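Local coordinates for protein pyrophosphate phosphohydrolase (Thermus thermophilus, PDB 2PRD) that hydrolyses inorganic pyrophosphate to two phosphate ions, using magnesium as cofactor and assembling as a homohexamer, at residues N28-D33 and G37-D42; V90-M95 and G101-I106; E131-F136 and T153-R158. All coordinates share one frame; numbering follows the deposited sequence.

Interaction 1: N28-D33 and G37-D42. With SO4 (sulfate ion), chain B.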
# COMPACT_ATOMS: atom_id res chain seq x y z
N ASN A 28 -12.83 -2.54 -6.54
CA ASN A 28 -14.08 -2.32 -5.79
C ASN A 28 -14.89 -1.28 -6.57
O ASN A 28 -14.58 -0.09 -6.64
CB ASN A 28 -13.87 -1.91 -4.34
CG ASN A 28 -13.63 -3.03 -3.37
OD1 ASN A 28 -13.99 -4.19 -3.53
ND2 ASN A 28 -13.10 -2.66 -2.20
N LYS A 29 -15.94 -1.78 -7.26
CA LYS A 29 -16.75 -0.88 -8.08
C LYS A 29 -17.81 -0.17 -7.26
O LYS A 29 -18.88 -0.73 -7.15
CB LYS A 29 -17.40 -1.70 -9.20
CG LYS A 29 -17.61 -1.02 -10.51
CD LYS A 29 -18.72 0.01 -10.50
CE LYS A 29 -19.01 0.51 -11.93
NZ LYS A 29 -19.81 1.79 -11.87
N TYR A 30 -17.51 1.00 -6.77
CA TYR A 30 -18.40 1.82 -5.98
C TYR A 30 -19.24 2.73 -6.89
O TYR A 30 -18.83 3.03 -8.00
CB TYR A 30 -17.62 2.82 -5.09
CG TYR A 30 -16.78 2.17 -4.04
CD1 TYR A 30 -17.41 1.44 -3.02
CD2 TYR A 30 -15.39 2.30 -4.01
CE1 TYR A 30 -16.65 0.85 -2.02
CE2 TYR A 30 -14.63 1.64 -3.06
CZ TYR A 30 -15.29 0.93 -2.07
OH TYR A 30 -14.55 0.35 -1.04
N GLU A 31 -20.35 3.18 -6.31
CA GLU A 31 -21.23 4.09 -7.05
C GLU A 31 -21.95 5.01 -6.06
O GLU A 31 -22.31 4.48 -5.02
CB GLU A 31 -22.42 3.29 -7.57
CG GLU A 31 -22.17 2.66 -8.90
CD GLU A 31 -23.44 1.89 -9.32
OE1 GLU A 31 -24.36 2.00 -8.48
OE2 GLU A 31 -23.39 1.24 -10.38
N TYR A 32 -22.22 6.22 -6.52
CA TYR A 32 -22.97 7.12 -5.63
C TYR A 32 -24.45 6.83 -5.85
O TYR A 32 -24.87 6.74 -7.01
CB TYR A 32 -22.66 8.56 -5.95
CG TYR A 32 -23.54 9.48 -5.15
CD1 TYR A 32 -23.25 9.68 -3.81
CD2 TYR A 32 -24.65 10.11 -5.72
CE1 TYR A 32 -24.05 10.53 -3.04
CE2 TYR A 32 -25.46 10.95 -4.95
CZ TYR A 32 -25.14 11.13 -3.62
OH TYR A 32 -25.88 11.98 -2.82
N ASP A 33 -25.14 6.62 -4.78
CA ASP A 33 -26.55 6.33 -4.69
C ASP A 33 -27.34 7.52 -4.12
O ASP A 33 -27.41 7.70 -2.90
CB ASP A 33 -26.76 5.12 -3.75
CG ASP A 33 -28.20 4.62 -3.93
OD1 ASP A 33 -29.11 5.46 -3.91
OD2 ASP A 33 -28.40 3.39 -4.12
N GLY A 37 -28.16 8.38 -0.68
CA GLY A 37 -27.33 9.56 -0.44
C GLY A 37 -25.97 9.15 0.08
O GLY A 37 -25.42 9.84 0.96
N ALA A 38 -25.43 8.05 -0.44
CA ALA A 38 -24.11 7.57 0.06
C ALA A 38 -23.42 6.77 -1.02
O ALA A 38 -24.09 6.43 -2.01
CB ALA A 38 -24.35 6.64 1.24
N ILE A 39 -22.16 6.45 -0.81
CA ILE A 39 -21.43 5.62 -1.81
C ILE A 39 -21.76 4.18 -1.46
O ILE A 39 -21.67 3.83 -0.29
CB ILE A 39 -19.95 5.94 -1.84
CG1 ILE A 39 -19.68 6.92 -2.99
CG2 ILE A 39 -19.08 4.72 -2.15
CD1 ILE A 39 -19.62 8.37 -2.75
N LYS A 40 -22.18 3.41 -2.46
CA LYS A 40 -22.51 2.03 -2.20
C LYS A 40 -21.59 1.14 -3.03
O LYS A 40 -21.12 1.62 -4.07
CB LYS A 40 -23.94 1.79 -2.69
CG LYS A 40 -24.42 0.38 -2.39
CD LYS A 40 -25.92 0.27 -2.71
CE LYS A 40 -26.15 0.07 -4.21
NZ LYS A 40 -26.18 -1.39 -4.56
N LEU A 41 -21.43 -0.10 -2.59
CA LEU A 41 -20.58 -0.98 -3.43
C LEU A 41 -21.53 -1.66 -4.40
O LEU A 41 -22.43 -2.36 -3.97
CB LEU A 41 -19.87 -2.01 -2.60
CG LEU A 41 -19.09 -3.00 -3.51
CD1 LEU A 41 -17.67 -2.41 -3.59
CD2 LEU A 41 -19.14 -4.37 -2.92
N ASP A 42 -21.28 -1.38 -5.67
CA ASP A 42 -22.14 -1.99 -6.70
C ASP A 42 -21.67 -3.42 -6.86
O ASP A 42 -22.46 -4.38 -6.88
CB ASP A 42 -21.99 -1.12 -7.95
CG ASP A 42 -22.86 -1.79 -9.01
OD1 ASP A 42 -24.11 -1.75 -8.84
OD2 ASP A 42 -22.25 -2.38 -9.91
S SO4 B . -20.58 -0.35 -15.18
O1 SO4 B . -21.55 -0.75 -16.26
O2 SO4 B . -19.31 -1.15 -15.37
O3 SO4 B . -20.30 1.09 -14.98
O4 SO4 B . -21.24 -0.82 -13.89
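Strands 28-33 and 38-42 form a beta hairpin in which Glu31 and Lys40 make an antiparallel hydrogen-bonded pair: Glu31 N donates to Lys40 O and Lys40 N to Glu31 O, each 2.8 Å long. At the turn, Gly37 and Ala38 both face Asp33, a G1 beta bulge. Glu31 CG stands anti to the carbonyl carbon (chi1 -88°) and the chain runs on extended, bringing its carboxylate over that of Asp42, the planes 18° apart and Glu31 OE2 3.4 Å from Asp42 OD1. Lys29, in a long salt bridge (NZ to Glu31 OE2 3.9 Å), and Arg43 beside Asp42 probably ease this approach of like charges. Lys29 NZ also bonds weakly to O3 of a sulfate (3.2 Å), probably from the crystallisation liquor, among predicted substrate-binding residues Lys29, Arg43 and Tyr139, consistent with a phosphate site. Without the Glu31 carboxylate, as with an alanine here, Lys29 would probably lose a nearby negative partner and a gap would open beside Asp42 CB. On the other face, Ile39 CG2 meets Tyr30 CD1 and Leu41 CD1 meets Tyr30 CE1. Leu79, Val83 and Val109 of a neighbouring subunit pack against this face, and within the chain Tyr32 touches Phe57 of strand 54-57.

Interaction 2: V90-M95 and G101-I106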
# COMPACT_ATOMS: atom_id res chain seq x y z
N VAL A 90 -10.27 16.09 -22.43
CA VAL A 90 -9.40 16.03 -23.63
C VAL A 90 -9.88 15.06 -24.68
O VAL A 90 -9.26 15.03 -25.76
CB VAL A 90 -7.96 15.71 -23.15
CG1 VAL A 90 -7.55 16.69 -22.05
CG2 VAL A 90 -7.86 14.29 -22.61
N GLY A 91 -10.94 14.28 -24.47
CA GLY A 91 -11.40 13.29 -25.43
C GLY A 91 -12.61 12.48 -25.07
O GLY A 91 -13.20 12.67 -24.02
N LEU A 92 -13.06 11.54 -25.92
CA LEU A 92 -14.21 10.69 -25.69
C LEU A 92 -13.83 9.24 -26.05
O LEU A 92 -13.08 9.01 -26.98
CB LEU A 92 -15.40 10.94 -26.64
CG LEU A 92 -16.34 12.07 -26.36
CD1 LEU A 92 -17.51 12.13 -27.35
CD2 LEU A 92 -16.89 12.04 -24.92
N LEU A 93 -14.45 8.36 -25.30
CA LEU A 93 -14.34 6.94 -25.57
C LEU A 93 -15.80 6.53 -25.89
O LEU A 93 -16.70 6.69 -25.08
CB LEU A 93 -13.75 6.08 -24.47
CG LEU A 93 -13.69 4.58 -24.70
CD1 LEU A 93 -12.91 4.26 -25.96
CD2 LEU A 93 -13.04 3.88 -23.52
N LEU A 94 -15.96 6.08 -27.13
CA LEU A 94 -17.29 5.62 -27.60
C LEU A 94 -17.34 4.11 -27.40
O LEU A 94 -16.35 3.43 -27.73
CB LEU A 94 -17.45 5.97 -29.07
CG LEU A 94 -17.32 7.45 -29.42
CD1 LEU A 94 -17.51 7.68 -30.89
CD2 LEU A 94 -18.27 8.31 -28.59
N MET A 95 -18.46 3.62 -26.90
CA MET A 95 -18.65 2.17 -26.72
C MET A 95 -20.12 1.79 -26.77
O MET A 95 -21.02 2.66 -26.65
CB MET A 95 -17.96 1.73 -25.42
CG MET A 95 -18.28 2.55 -24.18
SD MET A 95 -17.48 1.88 -22.68
CE MET A 95 -15.81 1.68 -23.32
N GLY A 101 -25.71 2.34 -26.55
CA GLY A 101 -24.58 3.19 -26.96
C GLY A 101 -24.13 3.92 -25.67
O GLY A 101 -24.89 3.93 -24.69
N ASP A 102 -22.94 4.46 -25.74
CA ASP A 102 -22.38 5.17 -24.57
C ASP A 102 -21.11 5.88 -24.99
O ASP A 102 -20.48 5.43 -25.97
CB ASP A 102 -22.15 4.10 -23.54
CG ASP A 102 -21.77 4.48 -22.15
OD1 ASP A 102 -22.01 5.61 -21.67
OD2 ASP A 102 -21.22 3.55 -21.49
N ALA A 103 -20.80 6.97 -24.35
CA ALA A 103 -19.60 7.76 -24.61
C ALA A 103 -19.07 8.13 -23.23
O ALA A 103 -19.94 8.60 -22.48
CB ALA A 103 -19.90 9.08 -25.30
N LYS A 104 -17.81 7.88 -22.98
CA LYS A 104 -17.25 8.29 -21.65
C LYS A 104 -16.30 9.42 -21.91
O LYS A 104 -15.66 9.39 -22.96
CB LYS A 104 -16.59 7.03 -21.03
CG LYS A 104 -17.76 6.07 -20.71
CD LYS A 104 -17.37 4.93 -19.83
CE LYS A 104 -18.51 4.03 -19.44
NZ LYS A 104 -19.79 4.70 -19.13
N VAL A 105 -16.21 10.39 -21.00
CA VAL A 105 -15.28 11.52 -21.16
C VAL A 105 -13.90 11.09 -20.67
O VAL A 105 -13.85 10.25 -19.76
CB VAL A 105 -15.83 12.73 -20.40
CG1 VAL A 105 -14.83 13.85 -20.19
CG2 VAL A 105 -17.08 13.28 -21.12
N ILE A 106 -12.82 11.51 -21.28
CA ILE A 106 -11.46 11.15 -20.88
C ILE A 106 -10.93 12.48 -20.33
O ILE A 106 -11.05 13.49 -21.03
CB ILE A 106 -10.61 10.58 -22.00
CG1 ILE A 106 -11.22 9.28 -22.55
CG2 ILE A 106 -9.16 10.26 -21.63
CD1 ILE A 106 -11.33 8.27 -21.43
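Met95 and Asp102 lie side by side and point the same way from a hydrogen-bonded pair of the antiparallel hairpin 84-97/101-109, part of the curled beta barrel of family I pyrophosphatases. Met95 CG sits between the backbone N and the carbonyl carbon (chi1 50°), which sends the thioether along the sheet face it shares with Asp102 and Lys104. There it crosses the Lys104 chain at a slant. Lys104 runs on past it and bends at its last torsion, turning the ammonium back toward Asp102, two residues earlier on the same strand. The same nitrogen forms a salt bridge with Asp70 and a weak hydrogen bond with Tyr55. Since Asp70 and Asp102 are predicted magnesium ligands and Tyr55 a predicted substrate ligand, Lys104 probably helps to position this part of the active site.

The opposite face is apolar. Leu92 crosses Val105 obliquely, with Leu92 CD2 4.0 Å from Val105 CG2, while Leu94 CD2 rests on Ala103 CB at 3.8 Å. Ala161 and Val165 of helix 158-173 lie against Leu92 and Val105 respectively; on the Met95 side, helix 126-138 covers Leu93.

Between the faces the backbones are firmly joined: Leu93 N donates to Lys104 O (2.8 Å) and Lys104 N to Leu93 O (2.7 Å). Farther along, Val90 and Gly91 both face Ile106, a classic beta bulge, and the Ile106 N-H reaches Gly91 O from 48° above the carbonyl plane. Back at the polar end, Met95 SD comes within 4.0 Å of Lys104 CE, and Lys104 NZ meets Asp102 OD2 at 3.0 Å on the syn side of the carboxylate.

Interaction 3: E131-F136 and T153-R158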
# COMPACT_ATOMS: atom_id res chain seq x y z
N GLU A 131 -4.62 0.12 -23.08
CA GLU A 131 -4.90 -0.42 -21.75
C GLU A 131 -6.35 -0.14 -21.41
O GLU A 131 -7.09 -1.02 -20.94
CB GLU A 131 -3.92 0.14 -20.70
CG GLU A 131 -4.10 -0.55 -19.32
CD GLU A 131 -3.27 0.17 -18.26
OE1 GLU A 131 -2.99 1.35 -18.50
OE2 GLU A 131 -2.85 -0.44 -17.26
N ILE A 132 -6.75 1.12 -21.64
CA ILE A 132 -8.17 1.52 -21.36
C ILE A 132 -9.14 0.70 -22.18
O ILE A 132 -10.06 0.03 -21.66
CB ILE A 132 -8.38 3.03 -21.50
CG1 ILE A 132 -7.53 3.79 -20.48
CG2 ILE A 132 -9.86 3.34 -21.29
CD1 ILE A 132 -7.35 5.27 -20.66
N GLN A 133 -8.94 0.67 -23.51
CA GLN A 133 -9.83 -0.11 -24.34
C GLN A 133 -9.90 -1.56 -23.93
O GLN A 133 -11.00 -2.17 -23.89
CB GLN A 133 -9.30 0.02 -25.79
CG GLN A 133 -10.03 -1.01 -26.66
CD GLN A 133 -9.92 -0.60 -28.12
OE1 GLN A 133 -9.42 0.50 -28.35
NE2 GLN A 133 -10.38 -1.45 -29.02
N HIS A 134 -8.71 -2.14 -23.68
CA HIS A 134 -8.71 -3.60 -23.34
C HIS A 134 -9.44 -3.81 -22.03
O HIS A 134 -10.07 -4.85 -21.79
CB HIS A 134 -7.30 -4.14 -23.44
CG HIS A 134 -7.06 -5.51 -22.88
ND1 HIS A 134 -6.67 -5.67 -21.56
CD2 HIS A 134 -7.12 -6.74 -23.35
CE1 HIS A 134 -6.52 -6.95 -21.28
NE2 HIS A 134 -6.81 -7.63 -22.39
N PHE A 135 -9.46 -2.81 -21.15
CA PHE A 135 -10.16 -2.95 -19.86
C PHE A 135 -11.64 -3.09 -20.06
O PHE A 135 -12.31 -4.05 -19.60
CB PHE A 135 -9.81 -1.80 -18.89
CG PHE A 135 -10.71 -1.76 -17.68
CD1 PHE A 135 -10.48 -2.53 -16.58
CD2 PHE A 135 -11.81 -0.92 -17.67
CE1 PHE A 135 -11.32 -2.47 -15.48
CE2 PHE A 135 -12.68 -0.85 -16.61
CZ PHE A 135 -12.42 -1.62 -15.48
N PHE A 136 -12.17 -2.11 -20.81
CA PHE A 136 -13.61 -2.09 -21.11
C PHE A 136 -14.00 -3.29 -21.94
O PHE A 136 -15.18 -3.70 -21.88
CB PHE A 136 -14.07 -0.75 -21.71
CG PHE A 136 -14.17 0.36 -20.72
CD1 PHE A 136 -15.17 0.33 -19.76
CD2 PHE A 136 -13.26 1.39 -20.68
CE1 PHE A 136 -15.25 1.33 -18.79
CE2 PHE A 136 -13.33 2.39 -19.72
CZ PHE A 136 -14.33 2.37 -18.77
N THR A 153 -16.05 1.21 -29.63
CA THR A 153 -16.24 1.78 -30.96
C THR A 153 -15.13 2.65 -31.45
O THR A 153 -14.76 2.50 -32.62
CB THR A 153 -17.60 2.54 -30.89
OG1 THR A 153 -18.61 1.55 -31.11
CG2 THR A 153 -17.58 3.68 -31.86
N GLY A 154 -14.55 3.52 -30.65
CA GLY A 154 -13.46 4.37 -31.14
C GLY A 154 -13.25 5.54 -30.19
O GLY A 154 -13.92 5.59 -29.17
N TRP A 155 -12.34 6.41 -30.54
CA TRP A 155 -11.98 7.57 -29.74
C TRP A 155 -12.25 8.86 -30.51
O TRP A 155 -12.16 8.85 -31.74
CB TRP A 155 -10.51 7.48 -29.42
CG TRP A 155 -10.03 6.29 -28.63
CD1 TRP A 155 -9.72 5.05 -29.08
CD2 TRP A 155 -9.75 6.27 -27.22
NE1 TRP A 155 -9.29 4.25 -28.05
CE2 TRP A 155 -9.27 4.99 -26.89
CE3 TRP A 155 -9.82 7.23 -26.21
CZ2 TRP A 155 -8.92 4.59 -25.62
CZ3 TRP A 155 -9.43 6.84 -24.92
CH2 TRP A 155 -9.01 5.54 -24.64
N ARG A 156 -12.54 9.89 -29.71
CA ARG A 156 -12.83 11.21 -30.26
C ARG A 156 -11.99 12.24 -29.54
O ARG A 156 -11.65 12.05 -28.38
CB ARG A 156 -14.29 11.58 -30.20
CG ARG A 156 -15.27 10.71 -30.98
CD ARG A 156 -15.08 10.91 -32.47
NE ARG A 156 -15.95 9.99 -33.20
CZ ARG A 156 -15.64 8.79 -33.66
NH1 ARG A 156 -14.44 8.24 -33.53
NH2 ARG A 156 -16.59 8.11 -34.30
N ASP A 157 -11.74 13.35 -30.20
CA ASP A 157 -10.86 14.41 -29.69
C ASP A 157 -11.52 15.39 -28.79
O ASP A 157 -12.69 15.22 -28.47
CB ASP A 157 -10.20 15.06 -30.92
CG ASP A 157 -11.16 15.95 -31.69
OD1 ASP A 157 -12.37 15.89 -31.43
OD2 ASP A 157 -10.64 16.72 -32.55
N ARG A 158 -10.76 16.36 -28.28
CA ARG A 158 -11.30 17.33 -27.37
C ARG A 158 -12.46 18.10 -27.97
O ARG A 158 -13.32 18.56 -27.18
CB ARG A 158 -10.19 18.27 -26.87
CG ARG A 158 -10.76 19.28 -25.85
CD ARG A 158 -9.69 20.40 -25.77
NE ARG A 158 -9.48 20.84 -27.14
CZ ARG A 158 -8.40 21.34 -27.70
NH1 ARG A 158 -7.28 21.51 -27.01
NH2 ARG A 158 -8.41 21.67 -29.00
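Trp155 turns the outer rim of its indole toward helix 126-138, where its six-membered ring meets Ile132 edge-on. The benzo carbon Trp155 CH2 lies 4.1 Å from Ile132 CB, with the CG2 methyl of the same isoleucine equally near, and the two side chains cross at about a right angle. With CG anti to the carbonyl carbon (chi1 -61°), the indole reaches from strand 150-156 to the helix; the backbones themselves stay far apart, Gln133 CA and Gly154 CA being 8.9 Å from each other.

A second touch comes at the pyrrole edge. Gln133, its chain extended, brings OE1 to 3.8 Å from Trp155 NE1, near the ring plane but too distant for a hydrogen bond, and the amide is tilted 42° to the indole. The amide nitrogen of Gln133 makes a weak hydrogen bond with Glu137 on the next turn of the helix.

Within the helix, Ile132 CG2 lies in plane at the edge of the Phe136 ring, and Phe136 touches Leu93 of the neighbouring strand. Around the tryptophan, Ile106 and Ile121 add apolar surface. The strand carries a classic beta bulge, Thr153 and Gly154 both facing Leu94. After it, Arg156 NH1 donates to Trp155 O at 3.0 Å, from well above the carbonyl plane, and Asp157 then N-caps helix 158-173.

Only 126 Å² is buried between the two segments. The contact of 131-136 with 153-158 is thus mainly van der Waals, along the rim of the indole, and weakly directional; other packing, such as Phe136 on Leu93 and Met95, shares in placing the helix.

Interactions 2 and 3 adjoin, their centres 7 Å apart: strands 84-97 and 150-156 are neighbours in one sheet, with Leu92 N 2.9 Å from Arg156 O and Leu94 N 2.9 Å from Gly154 O, both probable hydrogen bonds. Helix 126-138 also packs on this hairpin through Phe136, which touches the Met95 methyl. Interaction 1 stands apart on the other side of the chain's centre, 22 Å from interaction 2 and 24 Å from interaction 3, centre to centre. The probable active site lies between interactions 1 and 2. The side chain of Tyr55, a predicted substrate ligand, is about 4 Å from that of Lys29 and about 3 Å from that of Lys104; the sulfate, weakly bonded by Lys29, is about 6 Å from the Lys104 side chain.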